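Long-range contacts in 7,8-dihydro-6-hydroxymethylpterin pyrophosphokinase-dihydropteroate synthase (Plasmodium falciparum, PDB 6JWS), which probably catalyses two consecutive steps of folate biosynthesis, pyrophosphorylating 6-hydroxymethyl-7,8-dihydropterin with ATP and then joining the product to 4-aminobenzoate to form 7,8-dihydropteroate: residues N50-Y55 / Y164-V169; K101-K106 / L559-L564; D550-L555 / I594-E599. The protein carries 1 engineered substitution. All coordinates share one frame; numbering follows the deposited sequence.

Contact 1: N50-Y55 / Y164-V169; sequences NTSYLY and YNLTVV
The Tyr55 ring meets the carbonyl oxygen of Asn165 at its edge, close to the ring plane, and Leu331 of helix 327-336 packs against its side chain; its OH bonds to Asp335 and Arg374. The Tyr164 ring passes obliquely by Tyr55 O, and its OH reaches Glu56.

The two strands run antiparallel, 167° apart end to end. Tyr55 and Asn165 form a hydrogen-bonded pair, Tyr55 N to Asn165 O and Asn165 N to Tyr55 O both 3.1 Å. Thr51 faces Val168 in a non-hydrogen-bonded pair; next to it Val169 N donates to Asn50 O at 3.0 Å. Between these pairs the register slips by one residue, bridged by serine: Ser52 N donates to Thr167 O at 3.2 Å, and Ser52 OG (chi1 71°) accepts a hydrogen bond from Thr167 N at 3.1 Å (168°) and donates to Tyr53 O at 2.6 Å. Leu166 CD1 presses to 3.1 Å from Ser52 O, a tight fit.

Leu54, Leu166 and Val168 meet helix 30-44, whereas Ser52, Tyr55 and Thr167 meet helix 327-336. Neighbouring strands of an antiparallel sheet, packed against helices on two faces, are consistent with the alpha-beta-alpha sandwich (alpha+beta, ferredoxin-like) of HPPK.

Contact 2: K101-K106 / L559-L564; sequences KELIDK and LNFLVL
Apolar contacts carry this meeting of an irregular segment, 101-106, with the last turns of helix 547-564, and two side chains three residues apart on the helix, Phe561 and Leu564, do most of the work. Both have CG anti to the backbone N (chi1 178° in each), so they leave the helix in the same rotameric sense. Ile104 crosses Leu564 at about a right angle: its CG1, held between the backbone N and the carbonyl carbon (chi1 65°), directs the chain so that Ile104 CD1 lies 3.9 Å from Leu564 CG. The Phe561 ring takes its neighbours at its edge, with Leu103 CD1 4.2 Å from Phe561 CZ and Asp105 CA 4.1 Å from Phe561 CE1, both near the ring plane.

The helix is one of those surrounding the parallel barrel of the pterin-binding (DHPS) part, lying between strands 525-529 and 572-575 in a beta-alpha-beta unit. Leu559, Leu562 and Val563 pack on Ile572, and Leu562 also on Val526 and Leu528, while the Phe561 ring and Leu564 reach the loop.

Contacts between side chain and backbone form the second group. Leu564 CD2 sits over the Asp105-Lys106 peptide, 3.5 Å from Asp105 C and 3.6 Å from Lys106 N. Phe561 CE1 comes to 3.3 Å from Ile104 O, which approaches the ring obliquely.

The polar link between loop and helix comes from Asn565, just after 559-564. Its ND2 bonds both Ile104 O and Phe561 O, so a single amide joins a loop carbonyl to a helix carbonyl and gives the oxygen beside the Phe561 ring a donor. Separately, at the start of the loop, Lys101 NZ bonds the carbonyls of Lys515 and Lys518. The side chain of Ile104, which touches Lys47 of strand 46-57, lies about 11 Å from the bound calcium.

Contact 3: D550-L555 / I594-E599; sequences DIKNYL and IHVYDE
Residues 550-555 are a piece of alpha-helix, with Leu555 N bonding Ile551 O four residues back at 3.0 Å, whereas 594-599 opens with a 3-10 turn at 594-596, where Tyr597 N reaches back three residues to Ile594 O, also at 3.0 Å. The nearest pair of CA atoms is Lys552 and Val596, 7.8 Å apart, a gap that side chains from both segments span.

Lys552 is the principal bridge. Its CG is anti to the backbone N (chi1 -171°), and the chain stays extended to its tip, which lets Lys552 NZ donate to Val596 O at 3.0 Å. The bond lies in the carbonyl plane and on a lone pair, with a C=O...N angle of 145°. Along the way the methylenes of the lysine rub against the valine it passes, Lys552 CD being 4.1 Å from Val596 CG2.

Tyr597 reaches the other way, so the lysine and tyrosine side chains slide past each other in opposite directions. With CG anti to the carbonyl carbon (chi1 -61°), the phenol puts its tip onto the helix. Tyr597 OH stands 3.6 Å from Ile551 CG2, 3.6 Å from Lys552 CB and 3.9 Å from Leu555 CD1. It also approaches Lys552 N, but the angle there is too poor for a hydrogen bond. The ring itself is met obliquely by Lys552 CG and Leu555 CD1.

The turn follows helix 584-592 and precedes strand 603-604 of the DHPS barrel. Val596 also packs on Val548 and Tyr549, Tyr597 packs on Ile576, and Tyr597 O takes Lys386 NZ, so the turn is held by helix 547-564, by Ile576 just after strand 572-575 and by Lys386, between strands 382-384 and 390-396.

Overall arrangement
Contact 1 lies in the antiparallel HPPK sheet, contact 3 in the DHPS barrel, and contact 2 joins the two parts. Helix 547-564 serves contacts 2 and 3, whose centres are about 20 Å apart; the centre of contact 1 is about 17 Å from that of contact 2 and about 21 Å from that of contact 3. Along the chain, 101-106 falls between the strands of contact 1, and contact 3 opens before 559-564. Close docking of the two enzyme parts rests on direct touches: loop 101-106 on helix 547-564, Asn50 OD1 on Val563 CG1 at 3.1 Å, and the Arg374 that meets Tyr55, whose salt bridge with Glu599 spans contacts 1 and 3.

Contact 1: N50-Y55 / Y164-V169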
# COMPACT_ATOMS: atom_id res chain seq x y z
N ASN B 50 -3.44 24.36 28.36
CA ASN B 50 -2.69 23.46 27.49
C ASN B 50 -2.90 22.01 27.94
O ASN B 50 -3.17 21.75 29.10
CB ASN B 50 -1.23 23.88 27.31
CG ASN B 50 -0.66 23.44 25.98
OD1 ASN B 50 -1.20 22.54 25.32
ND2 ASN B 50 0.43 24.05 25.56
N THR B 51 -2.85 21.07 26.99
CA THR B 51 -2.92 19.64 27.27
C THR B 51 -2.04 18.94 26.25
O THR B 51 -1.78 19.47 25.17
CB THR B 51 -4.34 19.07 27.16
OG1 THR B 51 -5.00 19.53 25.97
CG2 THR B 51 -5.22 19.34 28.36
N SER B 52 -1.57 17.73 26.59
CA SER B 52 -0.87 16.87 25.66
C SER B 52 -1.89 15.89 25.10
O SER B 52 -3.04 15.91 25.53
CB SER B 52 0.22 16.14 26.40
OG SER B 52 -0.34 15.15 27.27
N TYR B 53 -1.46 15.02 24.17
CA TYR B 53 -2.23 13.82 23.89
C TYR B 53 -2.33 12.97 25.15
O TYR B 53 -1.59 13.13 26.11
CB TYR B 53 -1.67 13.06 22.68
CG TYR B 53 -1.93 13.79 21.38
CD1 TYR B 53 -3.19 13.74 20.78
CD2 TYR B 53 -0.95 14.59 20.80
CE1 TYR B 53 -3.44 14.46 19.62
CE2 TYR B 53 -1.19 15.32 19.65
CZ TYR B 53 -2.45 15.25 19.05
OH TYR B 53 -2.73 16.00 17.93
N LEU B 54 -3.25 12.02 25.10
CA LEU B 54 -3.29 10.90 26.02
C LEU B 54 -2.32 9.85 25.49
O LEU B 54 -2.19 9.70 24.28
CB LEU B 54 -4.72 10.37 25.94
CG LEU B 54 -5.40 10.16 27.27
CD1 LEU B 54 -6.92 10.10 27.10
CD2 LEU B 54 -4.87 8.88 27.90
N TYR B 55 -1.68 9.10 26.41
CA TYR B 55 -0.71 8.09 26.00
C TYR B 55 -0.85 6.82 26.82
O TYR B 55 -1.05 6.87 28.02
CB TYR B 55 0.72 8.61 26.13
CG TYR B 55 1.07 9.69 25.14
CD1 TYR B 55 1.55 9.37 23.87
CD2 TYR B 55 0.91 11.03 25.46
CE1 TYR B 55 1.88 10.36 22.96
CE2 TYR B 55 1.25 12.03 24.57
CZ TYR B 55 1.73 11.69 23.31
OH TYR B 55 2.04 12.69 22.43
N TYR B 164 -1.64 5.29 31.77
CA TYR B 164 -2.37 6.23 30.95
C TYR B 164 -2.11 7.62 31.51
O TYR B 164 -2.35 7.88 32.69
CB TYR B 164 -3.86 5.85 30.84
CG TYR B 164 -4.00 4.48 30.23
CD1 TYR B 164 -3.97 3.34 31.03
CD2 TYR B 164 -4.04 4.31 28.86
CE1 TYR B 164 -4.01 2.06 30.48
CE2 TYR B 164 -4.09 3.04 28.29
CZ TYR B 164 -4.06 1.92 29.11
OH TYR B 164 -4.10 0.67 28.56
N ASN B 165 -1.61 8.49 30.63
CA ASN B 165 -0.91 9.69 31.05
C ASN B 165 -1.36 10.87 30.21
O ASN B 165 -1.55 10.75 29.01
CB ASN B 165 0.59 9.52 30.77
CG ASN B 165 1.44 9.87 31.96
OD1 ASN B 165 1.38 9.19 32.99
ND2 ASN B 165 2.23 10.93 31.83
N LEU B 166 -1.38 12.04 30.84
CA LEU B 166 -1.71 13.28 30.16
C LEU B 166 -1.11 14.41 30.98
O LEU B 166 -1.21 14.38 32.20
CB LEU B 166 -3.24 13.35 30.12
CG LEU B 166 -3.85 14.73 29.87
CD1 LEU B 166 -3.61 15.11 28.43
CD2 LEU B 166 -5.33 14.69 30.15
N THR B 167 -0.50 15.39 30.31
CA THR B 167 -0.10 16.63 30.98
C THR B 167 -1.10 17.75 30.69
O THR B 167 -1.87 17.67 29.73
CB THR B 167 1.37 17.00 30.68
OG1 THR B 167 1.58 17.18 29.28
CG2 THR B 167 2.37 16.03 31.30
N VAL B 168 -1.08 18.78 31.56
CA VAL B 168 -1.90 19.97 31.45
C VAL B 168 -1.09 21.17 31.95
O VAL B 168 -0.30 21.03 32.88
CB VAL B 168 -3.26 19.88 32.18
CG1 VAL B 168 -3.94 18.54 32.01
CG2 VAL B 168 -3.16 20.25 33.65
N VAL B 169 -1.27 22.32 31.30
CA VAL B 169 -0.80 23.58 31.85
C VAL B 169 -2.00 24.32 32.46
O VAL B 169 -3.06 24.42 31.83
CB VAL B 169 -0.09 24.44 30.79
CG1 VAL B 169 0.35 25.78 31.36
CG2 VAL B 169 1.09 23.72 30.13

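Contact 2: K101-K106 / L559-L564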
# COMPACT_ATOMS: atom_id res chain seq x y z
N LYS B 101 -16.10 30.86 31.44
CA LYS B 101 -15.88 30.07 30.24
C LYS B 101 -15.48 30.96 29.06
O LYS B 101 -15.37 30.46 27.94
CB LYS B 101 -17.12 29.22 29.92
CG LYS B 101 -17.30 27.99 30.81
CD LYS B 101 -18.45 27.08 30.39
CE LYS B 101 -18.13 26.08 29.29
NZ LYS B 101 -19.32 25.27 28.93
N GLU B 102 -15.25 32.25 29.31
CA GLU B 102 -14.90 33.23 28.29
C GLU B 102 -13.70 32.74 27.46
O GLU B 102 -12.80 32.08 27.99
CB GLU B 102 -14.47 34.54 28.93
CG GLU B 102 -15.61 35.46 29.32
CD GLU B 102 -15.21 36.90 29.63
OE1 GLU B 102 -13.99 37.15 29.80
OE2 GLU B 102 -16.11 37.77 29.69
N LEU B 103 -13.68 33.14 26.19
CA LEU B 103 -12.62 32.80 25.26
C LEU B 103 -11.46 33.78 25.43
O LEU B 103 -11.69 34.97 25.61
CB LEU B 103 -13.13 32.89 23.81
CG LEU B 103 -14.05 31.78 23.34
CD1 LEU B 103 -14.35 31.96 21.86
CD2 LEU B 103 -13.46 30.40 23.62
N ILE B 104 -10.24 33.26 25.32
CA ILE B 104 -9.02 34.05 25.29
C ILE B 104 -8.26 33.70 24.00
O ILE B 104 -8.37 32.59 23.49
CB ILE B 104 -8.18 33.75 26.55
CG1 ILE B 104 -7.70 32.29 26.57
CG2 ILE B 104 -8.97 34.10 27.81
CD1 ILE B 104 -6.73 31.97 27.69
N ASP B 105 -7.50 34.67 23.48
CA ASP B 105 -6.64 34.40 22.34
C ASP B 105 -5.17 34.47 22.75
O ASP B 105 -4.28 34.26 21.93
CB ASP B 105 -6.99 35.29 21.14
CG ASP B 105 -6.85 36.79 21.38
OD1 ASP B 105 -6.44 37.18 22.50
OD2 ASP B 105 -7.19 37.56 20.44
N LYS B 106 -4.91 34.74 24.03
CA LYS B 106 -3.55 34.80 24.53
C LYS B 106 -3.57 34.82 26.05
O LYS B 106 -4.60 35.10 26.67
CB LYS B 106 -2.81 36.02 23.98
CG LYS B 106 -1.29 35.98 24.16
CD LYS B 106 -0.51 36.90 23.23
CE LYS B 106 0.98 36.60 23.27
NZ LYS B 106 1.75 37.41 22.30
N LEU B 559 -6.04 24.37 16.32
CA LEU B 559 -5.87 23.48 17.46
C LEU B 559 -5.24 24.26 18.62
O LEU B 559 -5.69 24.14 19.75
CB LEU B 559 -5.03 22.25 17.06
CG LEU B 559 -4.66 21.29 18.19
CD1 LEU B 559 -4.55 19.84 17.70
CD2 LEU B 559 -3.37 21.71 18.92
N ASN B 560 -4.22 25.07 18.34
CA ASN B 560 -3.57 25.83 19.40
C ASN B 560 -4.59 26.71 20.11
O ASN B 560 -4.53 26.85 21.33
CB ASN B 560 -2.40 26.70 18.91
CG ASN B 560 -1.21 25.86 18.51
OD1 ASN B 560 -1.08 24.72 18.95
ND2 ASN B 560 -0.33 26.41 17.67
N PHE B 561 -5.49 27.33 19.34
CA PHE B 561 -6.53 28.18 19.90
C PHE B 561 -7.49 27.37 20.76
O PHE B 561 -7.75 27.74 21.89
CB PHE B 561 -7.30 28.92 18.80
CG PHE B 561 -8.42 29.79 19.30
CD1 PHE B 561 -8.16 30.97 19.98
CD2 PHE B 561 -9.75 29.46 19.06
CE1 PHE B 561 -9.19 31.81 20.40
CE2 PHE B 561 -10.78 30.30 19.48
CZ PHE B 561 -10.50 31.46 20.16
N LEU B 562 -7.98 26.24 20.25
CA LEU B 562 -8.88 25.42 21.04
C LEU B 562 -8.18 24.96 22.32
O LEU B 562 -8.78 24.97 23.39
CB LEU B 562 -9.36 24.22 20.21
CG LEU B 562 -10.68 24.44 19.49
CD1 LEU B 562 -10.54 25.41 18.33
CD2 LEU B 562 -11.29 23.12 19.04
N VAL B 563 -6.93 24.53 22.19
CA VAL B 563 -6.20 23.99 23.32
C VAL B 563 -5.94 25.09 24.36
O VAL B 563 -6.04 24.83 25.56
CB VAL B 563 -4.92 23.26 22.84
CG1 VAL B 563 -3.81 23.25 23.87
CG2 VAL B 563 -5.22 21.85 22.33
N LEU B 564 -5.65 26.32 23.91
CA LEU B 564 -5.50 27.44 24.83
C LEU B 564 -6.78 27.61 25.64
O LEU B 564 -6.77 28.11 26.76
CB LEU B 564 -5.24 28.71 24.01
CG LEU B 564 -5.09 30.01 24.80
CD1 LEU B 564 -3.87 29.97 25.72
CD2 LEU B 564 -4.96 31.18 23.82

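Contact 3: D550-L555 / I594-E599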
# COMPACT_ATOMS: atom_id res chain seq x y z
N ASP B 550 0.39 25.39 4.11
CA ASP B 550 -0.56 26.44 4.48
C ASP B 550 -1.75 25.84 5.24
O ASP B 550 -2.13 26.35 6.30
CB ASP B 550 -1.01 27.26 3.27
CG ASP B 550 0.11 28.08 2.62
OD1 ASP B 550 1.18 28.26 3.28
OD2 ASP B 550 -0.08 28.52 1.45
N ILE B 551 -2.30 24.73 4.72
CA ILE B 551 -3.46 24.06 5.30
C ILE B 551 -3.09 23.43 6.64
O ILE B 551 -3.76 23.67 7.64
CB ILE B 551 -4.08 23.09 4.27
CG1 ILE B 551 -4.83 23.87 3.17
CG2 ILE B 551 -4.96 22.05 4.93
CD1 ILE B 551 -4.98 23.11 1.88
N LYS B 552 -1.97 22.69 6.70
CA LYS B 552 -1.43 22.15 7.94
C LYS B 552 -1.24 23.25 8.99
O LYS B 552 -1.67 23.09 10.15
CB LYS B 552 -0.10 21.41 7.70
CG LYS B 552 0.43 20.65 8.91
CD LYS B 552 1.81 20.01 8.78
CE LYS B 552 2.29 19.56 10.14
NZ LYS B 552 3.33 18.50 10.07
N ASN B 553 -0.56 24.34 8.61
CA ASN B 553 -0.30 25.43 9.57
C ASN B 553 -1.61 26.04 10.05
O ASN B 553 -1.76 26.33 11.22
CB ASN B 553 0.69 26.48 9.05
CG ASN B 553 2.10 25.94 8.96
OD1 ASN B 553 2.51 25.16 9.83
ND2 ASN B 553 2.85 26.33 7.93
N TYR B 554 -2.59 26.22 9.15
CA TYR B 554 -3.90 26.73 9.52
C TYR B 554 -4.57 25.87 10.61
O TYR B 554 -5.00 26.39 11.63
CB TYR B 554 -4.77 26.87 8.27
CG TYR B 554 -6.21 27.20 8.56
CD1 TYR B 554 -7.13 26.19 8.79
CD2 TYR B 554 -6.66 28.53 8.57
CE1 TYR B 554 -8.46 26.48 9.05
CE2 TYR B 554 -8.00 28.83 8.78
CZ TYR B 554 -8.90 27.81 9.02
OH TYR B 554 -10.22 28.07 9.28
N LEU B 555 -4.65 24.56 10.39
CA LEU B 555 -5.25 23.60 11.32
C LEU B 555 -4.53 23.59 12.67
O LEU B 555 -5.19 23.53 13.71
CB LEU B 555 -5.27 22.21 10.65
CG LEU B 555 -6.22 22.15 9.44
CD1 LEU B 555 -6.09 20.82 8.69
CD2 LEU B 555 -7.67 22.38 9.88
N ILE B 594 -0.41 13.32 2.52
CA ILE B 594 -1.17 13.09 3.73
C ILE B 594 -0.26 12.71 4.90
O ILE B 594 -0.64 12.82 6.07
CB ILE B 594 -2.30 12.07 3.45
CG1 ILE B 594 -3.53 12.27 4.35
CG2 ILE B 594 -1.79 10.63 3.50
CD1 ILE B 594 -4.21 13.62 4.19
N HIS B 595 0.97 12.27 4.61
CA HIS B 595 1.91 11.84 5.63
C HIS B 595 2.20 12.98 6.61
O HIS B 595 2.58 12.73 7.76
CB HIS B 595 3.19 11.28 4.98
CG HIS B 595 4.00 12.34 4.30
ND1 HIS B 595 3.82 12.68 2.96
CD2 HIS B 595 4.96 13.17 4.78
CE1 HIS B 595 4.64 13.66 2.64
NE2 HIS B 595 5.34 13.99 3.74
N VAL B 596 1.99 14.24 6.18
CA VAL B 596 2.29 15.35 7.07
C VAL B 596 1.37 15.35 8.30
O VAL B 596 1.66 16.10 9.24
CB VAL B 596 2.28 16.72 6.36
CG1 VAL B 596 3.29 16.84 5.22
CG2 VAL B 596 0.86 17.19 6.00
N TYR B 597 0.32 14.49 8.31
CA TYR B 597 -0.62 14.36 9.43
C TYR B 597 -0.36 13.11 10.27
O TYR B 597 -1.24 12.71 11.05
CB TYR B 597 -2.09 14.48 8.98
CG TYR B 597 -2.40 15.83 8.35
CD1 TYR B 597 -2.61 16.96 9.13
CD2 TYR B 597 -2.40 15.99 6.98
CE1 TYR B 597 -2.83 18.21 8.57
CE2 TYR B 597 -2.61 17.24 6.40
CZ TYR B 597 -2.83 18.35 7.19
OH TYR B 597 -3.03 19.58 6.62
N ASP B 598 0.84 12.52 10.17
CA ASP B 598 1.15 11.24 10.78
C ASP B 598 1.10 11.34 12.31
O ASP B 598 0.94 10.32 12.97
CB ASP B 598 2.53 10.70 10.35
CG ASP B 598 2.54 10.00 9.00
OD1 ASP B 598 1.44 9.80 8.42
OD2 ASP B 598 3.64 9.68 8.52
N GLU B 599 1.23 12.55 12.86
CA GLU B 599 1.18 12.76 14.29
C GLU B 599 -0.22 13.14 14.77
O GLU B 599 -0.40 13.32 15.98
CB GLU B 599 2.03 13.98 14.67
CG GLU B 599 3.46 13.88 14.20
CD GLU B 599 4.25 12.85 14.97
OE1 GLU B 599 4.50 13.07 16.18
OE2 GLU B 599 4.61 11.82 14.36